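Local structure of uroporphyrinogen-III C-methyltransferase (Pseudomonas denitrificans, 1S4D) at residues A137-P142 against Q218-T223; E147-V152 against G246-L251. The protein methylates uroporphyrinogen III at C-2 and then C-7, using S-adenosyl-L-methionine, to make precorrin-2 for cobalamin and siroheme biosynthesis. All coordinates share one frame; numbering follows the deposited sequence.

Interaction 1. Residues A137-P142 against Q218-T223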
ATOM      1  N   ALA B 137       2.062  -6.676  -7.753  1.00 18.36           N
ATOM      2  CA  ALA B 137       3.134  -7.620  -7.435  1.00 17.75           C
ATOM      3  C   ALA B 137       2.766  -9.057  -7.799  1.00 17.75           C
ATOM      4  O   ALA B 137       3.620  -9.818  -8.302  1.00 17.28           O
ATOM      5  CB  ALA B 137       3.519  -7.532  -5.979  1.00 17.58           C
ATOM      6  N   TYR B 138       1.511  -9.445  -7.568  1.00 17.58           N
ATOM      7  CA  TYR B 138       1.134 -10.837  -7.884  1.00 17.97           C
ATOM      8  C   TYR B 138       1.011 -11.093  -9.392  1.00 17.80           C
ATOM      9  O   TYR B 138       0.833 -12.227  -9.797  1.00 17.89           O
ATOM     10  CB  TYR B 138      -0.148 -11.280  -7.176  1.00 17.83           C
ATOM     11  CG  TYR B 138       0.029 -11.795  -5.771  1.00 17.34           C
ATOM     12  CD1 TYR B 138       0.631 -10.994  -4.773  1.00 16.35           C
ATOM     13  CD2 TYR B 138      -0.446 -13.063  -5.416  1.00 16.04           C
ATOM     14  CE1 TYR B 138       0.775 -11.461  -3.466  1.00 15.13           C
ATOM     15  CE2 TYR B 138      -0.314 -13.538  -4.119  1.00 16.10           C
ATOM     16  CZ  TYR B 138       0.295 -12.734  -3.148  1.00 15.95           C
ATOM     17  OH  TYR B 138       0.411 -13.210  -1.870  1.00 14.59           O
ATOM     18  N   ALA B 139       1.107 -10.044 -10.202  1.00 17.69           N
ATOM     19  CA  ALA B 139       1.020 -10.186 -11.650  1.00 17.94           C
ATOM     20  C   ALA B 139       2.378  -9.983 -12.274  1.00 18.13           C
ATOM     21  O   ALA B 139       2.483  -9.979 -13.501  1.00 18.02           O
ATOM     22  CB  ALA B 139       0.007  -9.191 -12.261  1.00 17.87           C
ATOM     23  N   GLY B 140       3.397  -9.803 -11.426  1.00 18.01           N
ATOM     24  CA  GLY B 140       4.752  -9.508 -11.860  1.00 18.22           C
ATOM     25  C   GLY B 140       4.998  -8.073 -12.306  1.00 18.83           C
ATOM     26  O   GLY B 140       5.947  -7.811 -13.051  1.00 19.26           O
ATOM     27  N   ILE B 141       4.174  -7.138 -11.842  1.00 18.88           N
ATOM     28  CA  ILE B 141       4.371  -5.729 -12.175  1.00 19.09           C
ATOM     29  C   ILE B 141       4.736  -4.884 -10.952  1.00 19.46           C
ATOM     30  O   ILE B 141       3.872  -4.584 -10.136  1.00 19.99           O
ATOM     31  CB  ILE B 141       3.108  -5.140 -12.850  1.00 19.09           C
ATOM     32  CG1 ILE B 141       2.795  -5.893 -14.152  1.00 18.37           C
ATOM     33  CG2 ILE B 141       3.264  -3.623 -13.067  1.00 17.54           C
ATOM     34  CD1 ILE B 141       1.402  -5.665 -14.665  1.00 16.41           C
ATOM     35  N   PRO B 142       5.992  -4.470 -10.831  1.00 19.78           N
ATOM     36  CA  PRO B 142       6.348  -3.542  -9.757  1.00 20.09           C
ATOM     37  C   PRO B 142       5.841  -2.157 -10.121  1.00 20.32           C
ATOM     38  O   PRO B 142       5.885  -1.733 -11.266  1.00 20.55           O
ATOM     39  CB  PRO B 142       7.882  -3.576  -9.722  1.00 20.06           C
ATOM     40  CG  PRO B 142       8.300  -4.551 -10.764  1.00 20.02           C
ATOM     41  CD  PRO B 142       7.144  -4.794 -11.689  1.00 19.71           C
ATOM     42  N   GLN B 218      -7.164 -14.959 -10.465  1.00 20.58           N
ATOM     43  CA  GLN B 218      -6.432 -13.872 -11.108  1.00 19.25           C
ATOM     44  C   GLN B 218      -6.307 -14.056 -12.616  1.00 18.96           C
ATOM     45  O   GLN B 218      -6.020 -15.154 -13.115  1.00 18.36           O
ATOM     46  CB  GLN B 218      -5.045 -13.731 -10.502  1.00 19.24           C
ATOM     47  CG  GLN B 218      -4.194 -12.624 -11.092  1.00 18.53           C
ATOM     48  CD  GLN B 218      -2.911 -12.470 -10.334  1.00 19.96           C
ATOM     49  OE1 GLN B 218      -1.827 -12.520 -10.911  1.00 19.98           O
ATOM     50  NE2 GLN B 218      -3.021 -12.293  -9.025  1.00 21.32           N
ATOM     51  N   ALA B 219      -6.540 -12.958 -13.325  1.00 18.47           N
ATOM     52  CA  ALA B 219      -6.465 -12.906 -14.768  1.00 18.02           C
ATOM     53  C   ALA B 219      -5.850 -11.576 -15.162  1.00 17.89           C
ATOM     54  O   ALA B 219      -6.148 -10.541 -14.550  1.00 18.22           O
ATOM     55  CB  ALA B 219      -7.850 -13.070 -15.378  1.00 17.80           C
ATOM     56  N   VAL B 220      -4.974 -11.623 -16.163  1.00 17.39           N
ATOM     57  CA  VAL B 220      -4.217 -10.461 -16.584  1.00 17.15           C
ATOM     58  C   VAL B 220      -4.344 -10.323 -18.080  1.00 17.66           C
ATOM     59  O   VAL B 220      -4.229 -11.294 -18.793  1.00 17.91           O
ATOM     60  CB  VAL B 220      -2.708 -10.579 -16.257  1.00 16.75           C
ATOM     61  CG1 VAL B 220      -1.965  -9.333 -16.711  1.00 16.60           C
ATOM     62  CG2 VAL B 220      -2.483 -10.782 -14.801  1.00 15.46           C
ATOM     63  N   LEU B 221      -4.577  -9.103 -18.540  1.00 18.06           N
ATOM     64  CA  LEU B 221      -4.543  -8.779 -19.939  1.00 18.35           C
ATOM     65  C   LEU B 221      -3.556  -7.629 -20.164  1.00 18.84           C
ATOM     66  O   LEU B 221      -3.680  -6.564 -19.568  1.00 18.54           O
ATOM     67  CB  LEU B 221      -5.944  -8.379 -20.402  1.00 18.45           C
ATOM     68  CG  LEU B 221      -6.086  -7.514 -21.671  1.00 19.11           C
ATOM     69  CD1 LEU B 221      -5.792  -8.320 -22.970  1.00 16.32           C
ATOM     70  CD2 LEU B 221      -7.442  -6.824 -21.732  1.00 18.14           C
ATOM     71  N   GLU B 222      -2.574  -7.859 -21.022  1.00 19.79           N
ATOM     72  CA  GLU B 222      -1.769  -6.771 -21.554  1.00 20.83           C
ATOM     73  C   GLU B 222      -2.249  -6.400 -22.926  1.00 20.75           C
ATOM     74  O   GLU B 222      -2.725  -7.239 -23.697  1.00 21.46           O
ATOM     75  CB  GLU B 222      -0.290  -7.108 -21.662  1.00 20.90           C
ATOM     76  CG  GLU B 222       0.128  -8.273 -20.807  1.00 23.11           C
ATOM     77  CD  GLU B 222       1.623  -8.426 -20.728  1.00 26.27           C
ATOM     78  OE1 GLU B 222       2.385  -7.850 -21.551  1.00 28.09           O
ATOM     79  OE2 GLU B 222       2.038  -9.152 -19.834  1.00 27.51           O
ATOM     80  N   THR B 223      -2.015  -5.127 -23.188  1.00 20.48           N
ATOM     81  CA  THR B 223      -2.688  -4.327 -24.182  1.00 19.58           C
ATOM     82  C   THR B 223      -1.968  -2.972 -24.277  1.00 19.58           C
ATOM     83  O   THR B 223      -0.867  -2.810 -23.755  1.00 19.59           O
ATOM     84  CB  THR B 223      -4.207  -4.217 -23.875  1.00 19.82           C
ATOM     85  OG1 THR B 223      -4.855  -3.761 -25.075  1.00 17.83           O
ATOM     86  CG2 THR B 223      -4.542  -3.126 -22.861  1.00 19.24           C
TER
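Tyr-138 and Ala-139 come up to Gln-218 and Val-220 on a turn that starts at the carbonyl O of Ala-137, an atom gripped twice. It takes the backbone N of Gly-140 at 3.1 Å and a second hydrogen bond from the indole NE1 of Trp-257. Gly-140, with positive phi, ends helix 131-137 in a Schellman motif. Gln-218 comes in from the other segment. Its CG stands anti to the backbone N (chi1 -180°) and the chain runs on extended, which brings CD to 3.8 Å from the Tyr-138 O. The amide therefore lies by the Tyr-138 carbonyl and beta carbon, but its modelled orientation is doubtful. In fold terms, the turn that closes helix 131-137 meets the start of strand 219-224, an outermost strand, within this chain, of the mixed sheet. The side chain of Gln-218 is also about 4 Å from that of Ala-213, which binds S-adenosyl-L-homocysteine. On the strand itself the contact is apolar: Val-220 CG2 meets Ala-139 CB at 3.9 Å. The Ala-139 O accepts a hydrogen bond from Arg-252 NE, while the Tyr-138 ring leads away and its OH is hydrogen-bonded to Asp-26.

Interaction 2. Residues E147-V152 against G246-L251; sequences EVNHAV and GEVVRL
Val-148 holds CG1 anti to its backbone N (chi1 170°), and this methyl meets the start of the 3-10 turn at Glu-247 and Val-248. Its other methyl, CG2, stands beside the backbone N and reaches the same Glu-247 beta carbon from further off. The closer approach is that of Val-148 CG1 to Glu-247 CB, at 3.8 Å. The two side chains cross at about a right angle. CG1 of Val-148 also lies 3.9 Å from CG1 of Val-248. The contact is apolar, with no hydrogen bond between the segments.

Of the Glu-247 side chain, the beta carbon does the touching. The chain bends at chi2 (-60°), and the carboxylate leads away to Arg-250. There Arg-250 NE donates to Glu-247 OE2 at 2.7 Å, with an angle of 154° at the hydrogen. The oxygen is met on its syn side and lies near the guanidinium plane, at the edge of the group. This salt bridge spans one turn of the segment.

Residues 247-249 form a 3-10 turn between strand 241-245 and helix 252-255. Its backbone bonds join residues three apart, such as Val-249 N to Gly-246 O at 2.9 Å. Facing it is the lead-in to strand 151-156, an outermost strand of the mixed sheet within the chain. Ala-151 and Val-152 pair in an antiparallel ladder with a strand of the second subunit, so the sheet continues through the dimer interface.

The Asn-149 amide lies near Val-248 CG1, in an orientation that is doubtful. Val-248 is buried, and it also packs on Val-179 of strand 179-183.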
ATOM      1  N   GLU B 147      14.742   2.490 -13.406  1.00 31.92           N
ATOM      2  CA  GLU B 147      14.951   2.693 -14.826  1.00 32.14           C
ATOM      3  C   GLU B 147      13.671   3.156 -15.528  1.00 31.03           C
ATOM      4  O   GLU B 147      13.706   3.529 -16.700  1.00 31.18           O
ATOM      5  CB  GLU B 147      15.452   1.392 -15.456  1.00 33.16           C
ATOM      6  CG  GLU B 147      16.967   1.310 -15.675  1.00 38.11           C
ATOM      7  CD  GLU B 147      17.531  -0.100 -15.453  1.00 44.54           C
ATOM      8  OE1 GLU B 147      16.836  -1.098 -15.777  1.00 47.24           O
ATOM      9  OE2 GLU B 147      18.675  -0.222 -14.948  1.00 47.14           O
ATOM     10  N   VAL B 148      12.541   3.128 -14.825  1.00 29.83           N
ATOM     11  CA  VAL B 148      11.250   3.441 -15.444  1.00 28.30           C
ATOM     12  C   VAL B 148      10.604   4.708 -14.880  1.00 27.29           C
ATOM     13  O   VAL B 148      10.045   5.499 -15.622  1.00 26.99           O
ATOM     14  CB  VAL B 148      10.258   2.230 -15.350  1.00 28.54           C
ATOM     15  CG1 VAL B 148       8.844   2.624 -15.760  1.00 28.35           C
ATOM     16  CG2 VAL B 148      10.734   1.042 -16.209  1.00 28.70           C
ATOM     17  N   ASN B 149      10.675   4.902 -13.567  1.00 26.18           N
ATOM     18  CA  ASN B 149       9.896   5.958 -12.922  1.00 25.23           C
ATOM     19  C   ASN B 149      10.411   6.341 -11.541  1.00 24.81           C
ATOM     20  O   ASN B 149      10.943   5.510 -10.797  1.00 25.18           O
ATOM     21  CB  ASN B 149       8.386   5.594 -12.863  1.00 24.95           C
ATOM     22  CG  ASN B 149       8.086   4.378 -11.980  1.00 24.40           C
ATOM     23  OD1 ASN B 149       7.098   4.367 -11.217  1.00 25.10           O
ATOM     24  ND2 ASN B 149       8.919   3.350 -12.084  1.00 22.01           N
ATOM     25  N   HIS B 150      10.247   7.607 -11.199  1.00 23.82           N
ATOM     26  CA  HIS B 150      10.649   8.078  -9.891  1.00 23.07           C
ATOM     27  C   HIS B 150       9.392   8.534  -9.150  1.00 22.07           C
ATOM     28  O   HIS B 150       9.448   8.978  -7.999  1.00 21.72           O
ATOM     29  CB  HIS B 150      11.691   9.187 -10.042  1.00 23.71           C
ATOM     30  CG  HIS B 150      13.089   8.672 -10.220  1.00 26.17           C
ATOM     31  ND1 HIS B 150      13.511   8.039 -11.371  1.00 27.92           N
ATOM     32  CD2 HIS B 150      14.159   8.685  -9.386  1.00 27.71           C
ATOM     33  CE1 HIS B 150      14.777   7.679 -11.238  1.00 28.24           C
ATOM     34  NE2 HIS B 150      15.193   8.062 -10.043  1.00 28.89           N
ATOM     35  N   ALA B 151       8.255   8.388  -9.830  1.00 20.83           N
ATOM     36  CA  ALA B 151       6.949   8.760  -9.313  1.00 20.11           C
ATOM     37  C   ALA B 151       5.864   7.766  -9.787  1.00 20.01           C
ATOM     38  O   ALA B 151       5.963   7.226 -10.893  1.00 20.15           O
ATOM     39  CB  ALA B 151       6.624  10.168  -9.743  1.00 19.27           C
ATOM     40  N   VAL B 152       4.873   7.487  -8.933  1.00 19.69           N
ATOM     41  CA  VAL B 152       3.676   6.736  -9.313  1.00 19.30           C
ATOM     42  C   VAL B 152       2.446   7.513  -8.868  1.00 20.06           C
ATOM     43  O   VAL B 152       2.403   8.008  -7.732  1.00 19.30           O
ATOM     44  CB  VAL B 152       3.507   5.408  -8.564  1.00 18.94           C
ATOM     45  CG1 VAL B 152       2.902   4.355  -9.442  1.00 16.78           C
ATOM     46  CG2 VAL B 152       4.762   4.949  -7.924  1.00 20.84           C
ATOM     47  N   GLY B 246       2.022   2.029 -18.307  1.00 16.80           N
ATOM     48  CA  GLY B 246       3.438   2.344 -18.387  1.00 17.24           C
ATOM     49  C   GLY B 246       4.433   1.207 -18.434  1.00 18.03           C
ATOM     50  O   GLY B 246       4.095   0.024 -18.371  1.00 19.01           O
ATOM     51  N   GLU B 247       5.700   1.568 -18.521  1.00 18.54           N
ATOM     52  CA  GLU B 247       6.724   0.620 -18.956  1.00 18.30           C
ATOM     53  C   GLU B 247       6.909  -0.543 -18.007  1.00 17.88           C
ATOM     54  O   GLU B 247       7.328  -1.620 -18.439  1.00 17.69           O
ATOM     55  CB  GLU B 247       8.053   1.339 -19.254  1.00 18.47           C
ATOM     56  CG  GLU B 247       7.999   2.258 -20.477  1.00 19.20           C
ATOM     57  CD  GLU B 247       7.639   1.531 -21.768  1.00 22.12           C
ATOM     58  OE1 GLU B 247       6.811   2.079 -22.530  1.00 22.72           O
ATOM     59  OE2 GLU B 247       8.194   0.427 -22.037  1.00 22.80           O
ATOM     60  N   VAL B 248       6.589  -0.337 -16.728  1.00 17.38           N
ATOM     61  CA  VAL B 248       6.620  -1.434 -15.760  1.00 17.34           C
ATOM     62  C   VAL B 248       5.788  -2.641 -16.199  1.00 18.08           C
ATOM     63  O   VAL B 248       6.081  -3.767 -15.789  1.00 18.28           O
ATOM     64  CB  VAL B 248       6.159  -1.031 -14.335  1.00 17.39           C
ATOM     65  CG1 VAL B 248       7.226  -0.183 -13.623  1.00 17.12           C
ATOM     66  CG2 VAL B 248       4.781  -0.349 -14.347  1.00 16.14           C
ATOM     67  N   VAL B 249       4.759  -2.415 -17.019  1.00 18.28           N
ATOM     68  CA  VAL B 249       3.956  -3.516 -17.548  1.00 18.79           C
ATOM     69  C   VAL B 249       4.824  -4.504 -18.336  1.00 19.11           C
ATOM     70  O   VAL B 249       4.530  -5.694 -18.386  1.00 19.40           O
ATOM     71  CB  VAL B 249       2.789  -3.003 -18.435  1.00 19.10           C
ATOM     72  CG1 VAL B 249       2.109  -4.137 -19.216  1.00 18.03           C
ATOM     73  CG2 VAL B 249       1.779  -2.245 -17.600  1.00 18.84           C
ATOM     74  N   ARG B 250       5.905  -4.019 -18.925  1.00 19.57           N
ATOM     75  CA  ARG B 250       6.790  -4.875 -19.711  1.00 20.29           C
ATOM     76  C   ARG B 250       7.550  -5.867 -18.856  1.00 20.39           C
ATOM     77  O   ARG B 250       7.994  -6.882 -19.360  1.00 20.75           O
ATOM     78  CB  ARG B 250       7.797  -4.046 -20.498  1.00 20.44           C
ATOM     79  CG  ARG B 250       7.199  -3.257 -21.637  1.00 21.44           C
ATOM     80  CD  ARG B 250       8.219  -2.851 -22.680  1.00 25.07           C
ATOM     81  NE  ARG B 250       7.698  -1.772 -23.503  1.00 27.34           N
ATOM     82  CZ  ARG B 250       6.980  -1.947 -24.602  1.00 27.73           C
ATOM     83  NH1 ARG B 250       6.538  -0.892 -25.275  1.00 28.51           N
ATOM     84  NH2 ARG B 250       6.705  -3.163 -25.032  1.00 26.97           N
ATOM     85  N   LEU B 251       7.698  -5.577 -17.566  1.00 20.70           N
ATOM     86  CA  LEU B 251       8.428  -6.462 -16.671  1.00 20.81           C
ATOM     87  C   LEU B 251       7.644  -7.706 -16.256  1.00 21.44           C
ATOM     88  O   LEU B 251       8.222  -8.622 -15.661  1.00 22.62           O
ATOM     89  CB  LEU B 251       8.875  -5.724 -15.418  1.00 20.36           C
ATOM     90  CG  LEU B 251      10.017  -4.715 -15.497  1.00 19.76           C
ATOM     91  CD1 LEU B 251       9.962  -3.881 -14.225  1.00 17.28           C
ATOM     92  CD2 LEU B 251      11.384  -5.376 -15.679  1.00 16.42           C
TER

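Interactions 1 and 2 have centres 13 Å apart, and their segments alternate along the chain. Both reach the same mixed sheet: residues 219-223 lie on one outermost strand within this chain, and residues 147-152 lead into the other, where the second subunit carries the sheet on. They touch directly. Ile-141 CG2 packs on Val-248 CG2 at 3.8 Å, and Pro-142 CG on Leu-251 CD1 at 3.9 Å. The loop after helix 131-137 thus rests on the 3-10 turn of interaction 2. Interaction 1 is the one near the ligand, since the Gln-218 side chain is about 7 Å from bound S-adenosyl-L-homocysteine. Interaction 2 lies away from the known sites. Both contacts also border the second subunit.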